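Local coordinates for hypothetical protein (Fusobacterium nucleatum subsp. nucleatum, PDB 2GSL) that might act as a ribonuclease in RNA processing, probably of the MrnC family, with a ribonuclease III domain and bound magnesium, at residues A[28-31]-A[32-36]; A[108-112]-A[113-117]. All coordinates share one frame; numbering follows the deposited sequence.

Contact 1 (A[28-31]-A[32-36])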
loop_
_atom_site.group_PDB
_atom_site.type_symbol
_atom_site.label_atom_id
_atom_site.label_comp_id
_atom_site.label_asym_id
_atom_site.label_seq_id
_atom_site.Cartn_x
_atom_site.Cartn_y
_atom_site.Cartn_z
ATOM N N LEU A 28 3.724 0.412 -1.336
ATOM C CA LEU A 28 4.353 -0.597 -0.471
ATOM C C LEU A 28 5.739 -1.015 -0.930
ATOM O O LEU A 28 6.692 -0.938 -0.165
ATOM C CB LEU A 28 3.467 -1.841 -0.372
ATOM C CG LEU A 28 3.966 -2.923 0.570
ATOM C CD1 LEU A 28 4.308 -2.299 1.922
ATOM C CD2 LEU A 28 2.906 -3.975 0.721
ATOM N N GLU A 29 5.844 -1.467 -2.172
ATOM C CA GLU A 29 7.120 -1.885 -2.703
ATOM C C GLU A 29 8.141 -0.749 -2.662
ATOM O O GLU A 29 9.282 -0.963 -2.251
ATOM C CB GLU A 29 6.947 -2.407 -4.124
ATOM C CG GLU A 29 6.254 -3.754 -4.174
ATOM C CD GLU A 29 6.869 -4.762 -3.203
ATOM O OE1 GLU A 29 6.168 -5.192 -2.250
ATOM O OE2 GLU A 29 8.055 -5.109 -3.398
ATOM N N ILE A 30 7.741 0.461 -3.063
ATOM C CA ILE A 30 8.668 1.601 -3.056
ATOM C C ILE A 30 9.117 1.952 -1.638
ATOM O O ILE A 30 10.307 2.141 -1.391
ATOM C CB ILE A 30 8.052 2.861 -3.741
ATOM C CG1 ILE A 30 7.848 2.589 -5.231
ATOM C CG2 ILE A 30 8.972 4.056 -3.594
ATOM C CD1 ILE A 30 9.083 2.067 -5.940
ATOM N N ARG A 31 8.188 2.024 -0.695
ATOM C CA ARG A 31 8.604 2.354 0.655
ATOM C C ARG A 31 9.539 1.282 1.194
ATOM O O ARG A 31 10.535 1.593 1.863
ATOM C CB ARG A 31 7.401 2.503 1.559
ATOM C CG ARG A 31 6.482 3.602 1.109
ATOM C CD ARG A 31 5.494 3.863 2.191
ATOM N NE ARG A 31 4.550 4.908 1.852
ATOM C CZ ARG A 31 3.570 5.299 2.662
ATOM N NH1 ARG A 31 3.432 4.719 3.852
ATOM N NH2 ARG A 31 2.720 6.255 2.288
ATOM N N LYS A 32 9.240 0.019 0.887
ATOM C CA LYS A 32 10.076 -1.086 1.345
ATOM C C LYS A 32 11.542 -0.922 0.964
ATOM O O LYS A 32 12.425 -0.984 1.820
ATOM C CB LYS A 32 9.594 -2.414 0.773
ATOM C CG LYS A 32 8.364 -2.973 1.417
ATOM C CD LYS A 32 8.370 -4.492 1.313
ATOM C CE LYS A 32 8.452 -4.949 -0.136
ATOM N NZ LYS A 32 8.318 -6.428 -0.299
ATOM N N TYR A 33 11.790 -0.740 -0.331
ATOM C CA TYR A 33 13.145 -0.579 -0.845
ATOM C C TYR A 33 13.866 0.615 -0.241
ATOM O O TYR A 33 15.054 0.547 0.020
ATOM C CB TYR A 33 13.124 -0.426 -2.374
ATOM C CG TYR A 33 14.451 0.019 -2.984
ATOM C CD1 TYR A 33 14.634 1.336 -3.429
ATOM C CD2 TYR A 33 15.510 -0.884 -3.149
ATOM C CE1 TYR A 33 15.833 1.743 -4.034
ATOM C CE2 TYR A 33 16.716 -0.489 -3.749
ATOM C CZ TYR A 33 16.866 0.825 -4.190
ATOM O OH TYR A 33 18.037 1.227 -4.798
ATOM N N TYR A 34 13.159 1.714 -0.025
ATOM C CA TYR A 34 13.816 2.881 0.515
ATOM C C TYR A 34 13.893 2.852 2.019
ATOM O O TYR A 34 14.699 3.555 2.605
ATOM C CB TYR A 34 13.119 4.158 0.033
ATOM C CG TYR A 34 13.523 4.571 -1.373
ATOM C CD1 TYR A 34 14.856 4.877 -1.674
ATOM C CD2 TYR A 34 12.579 4.664 -2.399
ATOM C CE1 TYR A 34 15.241 5.264 -2.955
ATOM C CE2 TYR A 34 12.953 5.049 -3.686
ATOM C CZ TYR A 34 14.289 5.346 -3.956
ATOM O OH TYR A 34 14.679 5.700 -5.226
ATOM N N LEU A 35 13.075 2.020 2.647
ATOM C CA LEU A 35 13.067 1.935 4.097
ATOM C C LEU A 35 14.191 1.046 4.611
ATOM O O LEU A 35 14.157 0.583 5.753
ATOM C CB LEU A 35 11.727 1.374 4.560
ATOM C CG LEU A 35 11.332 1.582 6.025
ATOM C CD1 LEU A 35 11.278 3.072 6.361
ATOM C CD2 LEU A 35 9.973 0.941 6.263
ATOM N N GLN A 36 15.197 0.814 3.782
ATOM C CA GLN A 36 16.282 -0.063 4.191
ATOM C C GLN A 36 17.621 0.650 4.219
ATOM O O GLN A 36 18.655 0.049 4.522
ATOM C CB GLN A 36 16.371 -1.238 3.226
ATOM C CG GLN A 36 16.924 -0.853 1.861
ATOM C CD GLN A 36 17.117 -2.045 0.953
ATOM O OE1 GLN A 36 18.174 -2.206 0.327
ATOM N NE2 GLN A 36 16.098 -2.894 0.873
#
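Glu29 and Lys32, one turn apart near the C-terminal end of helix 15-34, form a salt bridge of 3.2 Å between Glu29 OE1 and Lys32 NZ. The carboxylate lies against the whole CE-NZ end of the lysine: the closest approach is Glu29 OE1 to Lys32 CE at 3.1 Å, and Glu29 OE2 is slightly farther from Lys32 NZ, at 3.4 Å. The two chains run alongside each other in the same direction, the glutamate folded at chi2 (-49°) and the lysine at chi3 (-58°), and these bends turn the charged ends together.

The main-chain acceptors are used in order. Leu28 O takes Lys32 N at 2.9 Å, and Glu29 O and Ile30 O take Tyr33 N and Tyr34 N. The last i to i+4 bond, Leu35 N to Arg31 O, is weak at 129° although only 2.7 Å long, and Leu35 is where helical backbone angles end.

On the other flank Ile30 CG2 meets the edge of the Tyr34 ring in its plane, 3.8 Å from Tyr34 CD2, while Tyr33 CD1 sits over the centre of one ring face. Tyr34 OH is hydrogen-bonded to Lys51 of helix 41-52, within the same ribonuclease III domain.

Arg31 is extended from CG to NE; its NH2 pairs with Glu27, and its NH1 bonds Phe20 O and pairs with Asp23 OD2, both of the second subunit, where Asp23 is a magnesium ligand and probably the active-site residue. With Lys32 NZ also bonded to the hydroxyl of Tyr110 of the second subunit, Arg31 and Lys32 carry the polar chemistry of the last two turns across the dimer interface, and this helix end borders the partner's metal site.

Contact 2 (A[108-112]-A[113-117])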
loop_
_atom_site.group_PDB
_atom_site.type_symbol
_atom_site.label_atom_id
_atom_site.label_comp_id
_atom_site.label_asym_id
_atom_site.label_seq_id
_atom_site.Cartn_x
_atom_site.Cartn_y
_atom_site.Cartn_z
ATOM N N ALA A 108 -3.410 -6.128 -11.283
ATOM C CA ALA A 108 -3.829 -7.397 -11.859
ATOM C C ALA A 108 -2.865 -8.536 -11.524
ATOM O O ALA A 108 -3.283 -9.597 -11.078
ATOM C CB ALA A 108 -3.970 -7.252 -13.365
HETATM N N MSE A 109 -1.575 -8.310 -11.741
HETATM C CA MSE A 109 -0.574 -9.324 -11.470
HETATM C C MSE A 109 -0.736 -9.849 -10.048
HETATM O O MSE A 109 -0.683 -11.058 -9.801
HETATM C CB MSE A 109 0.822 -8.741 -11.671
HETATM C CG MSE A 109 1.097 -8.249 -13.097
HETATM SE SE MSE A 109 2.855 -7.412 -13.261
HETATM C CE MSE A 109 3.034 -7.392 -15.191
ATOM N N TYR A 110 -0.962 -8.944 -9.109
ATOM C CA TYR A 110 -1.131 -9.341 -7.726
ATOM C C TYR A 110 -2.304 -10.328 -7.599
ATOM O O TYR A 110 -2.118 -11.473 -7.187
ATOM C CB TYR A 110 -1.383 -8.099 -6.890
ATOM C CG TYR A 110 -1.276 -8.325 -5.416
ATOM C CD1 TYR A 110 -0.061 -8.228 -4.764
ATOM C CD2 TYR A 110 -2.407 -8.589 -4.666
ATOM C CE1 TYR A 110 0.016 -8.377 -3.393
ATOM C CE2 TYR A 110 -2.346 -8.741 -3.306
ATOM C CZ TYR A 110 -1.137 -8.630 -2.671
ATOM O OH TYR A 110 -1.108 -8.734 -1.301
ATOM N N LEU A 111 -3.505 -9.882 -7.960
ATOM C CA LEU A 111 -4.695 -10.730 -7.903
ATOM C C LEU A 111 -4.496 -12.094 -8.583
ATOM O O LEU A 111 -5.190 -13.058 -8.262
ATOM C CB LEU A 111 -5.885 -10.005 -8.531
ATOM C CG LEU A 111 -6.474 -8.917 -7.650
ATOM C CD1 LEU A 111 -7.587 -8.182 -8.377
ATOM C CD2 LEU A 111 -7.001 -9.544 -6.394
ATOM N N LEU A 112 -3.558 -12.170 -9.522
ATOM C CA LEU A 112 -3.278 -13.424 -10.210
ATOM C C LEU A 112 -2.071 -14.111 -9.606
ATOM O O LEU A 112 -1.360 -14.838 -10.296
ATOM C CB LEU A 112 -3.000 -13.197 -11.694
ATOM C CG LEU A 112 -4.199 -12.840 -12.552
ATOM C CD1 LEU A 112 -3.749 -12.640 -13.981
ATOM C CD2 LEU A 112 -5.233 -13.941 -12.447
ATOM N N LYS A 113 -1.830 -13.873 -8.324
ATOM C CA LYS A 113 -0.693 -14.488 -7.648
ATOM C C LYS A 113 0.626 -14.363 -8.419
ATOM O O LYS A 113 1.581 -15.086 -8.136
ATOM C CB LYS A 113 -0.980 -15.971 -7.376
ATOM C CG LYS A 113 -1.660 -16.260 -6.041
ATOM C CD LYS A 113 -3.049 -15.666 -5.967
ATOM C CE LYS A 113 -3.740 -16.036 -4.655
ATOM N NZ LYS A 113 -3.027 -15.495 -3.454
ATOM N N LYS A 114 0.680 -13.450 -9.388
ATOM C CA LYS A 114 1.894 -13.245 -10.170
ATOM C C LYS A 114 2.826 -12.212 -9.523
ATOM O O LYS A 114 3.415 -11.368 -10.203
ATOM C CB LYS A 114 1.530 -12.829 -11.597
ATOM C CG LYS A 114 1.121 -14.005 -12.482
ATOM C CD LYS A 114 0.604 -13.549 -13.841
ATOM C CE LYS A 114 0.477 -14.714 -14.813
ATOM N NZ LYS A 114 1.809 -15.226 -15.216
ATOM N N GLU A 115 2.966 -12.307 -8.204
ATOM C CA GLU A 115 3.808 -11.394 -7.446
ATOM C C GLU A 115 5.266 -11.458 -7.900
ATOM O O GLU A 115 6.072 -10.593 -7.554
ATOM C CB GLU A 115 3.703 -11.699 -5.939
ATOM C CG GLU A 115 3.091 -10.570 -5.078
ATOM C CD GLU A 115 4.143 -9.599 -4.520
ATOM O OE1 GLU A 115 4.999 -10.041 -3.721
ATOM O OE2 GLU A 115 4.117 -8.398 -4.877
ATOM N N GLU A 116 5.618 -12.474 -8.676
ATOM C CA GLU A 116 6.995 -12.577 -9.149
ATOM C C GLU A 116 7.192 -11.669 -10.356
ATOM O O GLU A 116 8.309 -11.255 -10.667
ATOM C CB GLU A 116 7.337 -14.020 -9.533
ATOM C CG GLU A 116 8.740 -14.169 -10.108
ATOM C CD GLU A 116 9.828 -13.770 -9.116
ATOM O OE1 GLU A 116 10.978 -13.544 -9.555
ATOM O OE2 GLU A 116 9.534 -13.693 -7.900
ATOM N N GLU A 117 6.090 -11.375 -11.037
ATOM C CA GLU A 117 6.113 -10.514 -12.212
ATOM C C GLU A 117 6.220 -9.062 -11.750
ATOM O O GLU A 117 6.749 -8.206 -12.460
ATOM C CB GLU A 117 4.837 -10.720 -13.030
ATOM C CG GLU A 117 4.705 -12.114 -13.640
ATOM C CD GLU A 117 5.492 -12.266 -14.932
ATOM O OE1 GLU A 117 6.705 -11.970 -14.932
ATOM O OE2 GLU A 117 4.894 -12.689 -15.950
#
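Met109 O accepts Lys114 N at 2.8 Å across the end of helix 93-111, although that nitrogen is less surely placed. Nested within this bond, Lys113 N bonds weakly to Tyr110 O, with an N-H...O angle of 129°. Leu112 is the first residue to leave helical angles, and Lys113 follows with a positive phi of 48°, turning the chain back.

Around this turn the side chains are mainly in apolar contact. The selenium of Met109, a selenomethionine, reaches Glu117 CB at 3.9 Å, the two side chains crossing at about a right angle. Met109 is extended beyond CG, which carries its selenium past the turn to Glu117. Nearer the backbone, Met109 CB is 4.1 Å from Lys114 CB.

The pair of bonds, 6→1 nested round 5→2, with Lys113 as C-prime residue, fits a Schellman motif; here it ends helix 93-111 and leads through Lys114 to helix 115-127, whose start is weakly bonded.

On another side of the turn, Tyr110 and Glu115 run alongside each other. Glu115 CG approaches Tyr110 CD1 obliquely at 3.9 Å, and the carboxylate plane is turned 67° from the ring. The tyrosine's polar end is bound elsewhere, its hydroxyl being hydrogen-bonded to Lys32 of the second subunit. Met109 also packs on Phe72 of helix 70-80 and on Ile118 and Ile121 of helix 115-127, whereas Leu111 touches Leu18 and Leu21 of helix 15-34.

How the contacts relate
From the N terminus, contact 1 comes first, in the last two turns of helix 15-34 and the start of the loop toward helix 41-52. Contact 2 follows much later, at the junction of helices 93-111 and 115-127. They are in series, neither nested nor crossed: each joins adjoining residues, and only contact 2 closes a turn between two helices. Within one chain the centres of contact 1 and contact 2 lie about 18 Å apart, and the two do not touch. Helix 115-127, which starts at contact 2, runs on to pack against Glu29, Ile30 and Tyr33. Across the dimer the two meet directly, because Tyr110 of one subunit packs on Leu28 of the other.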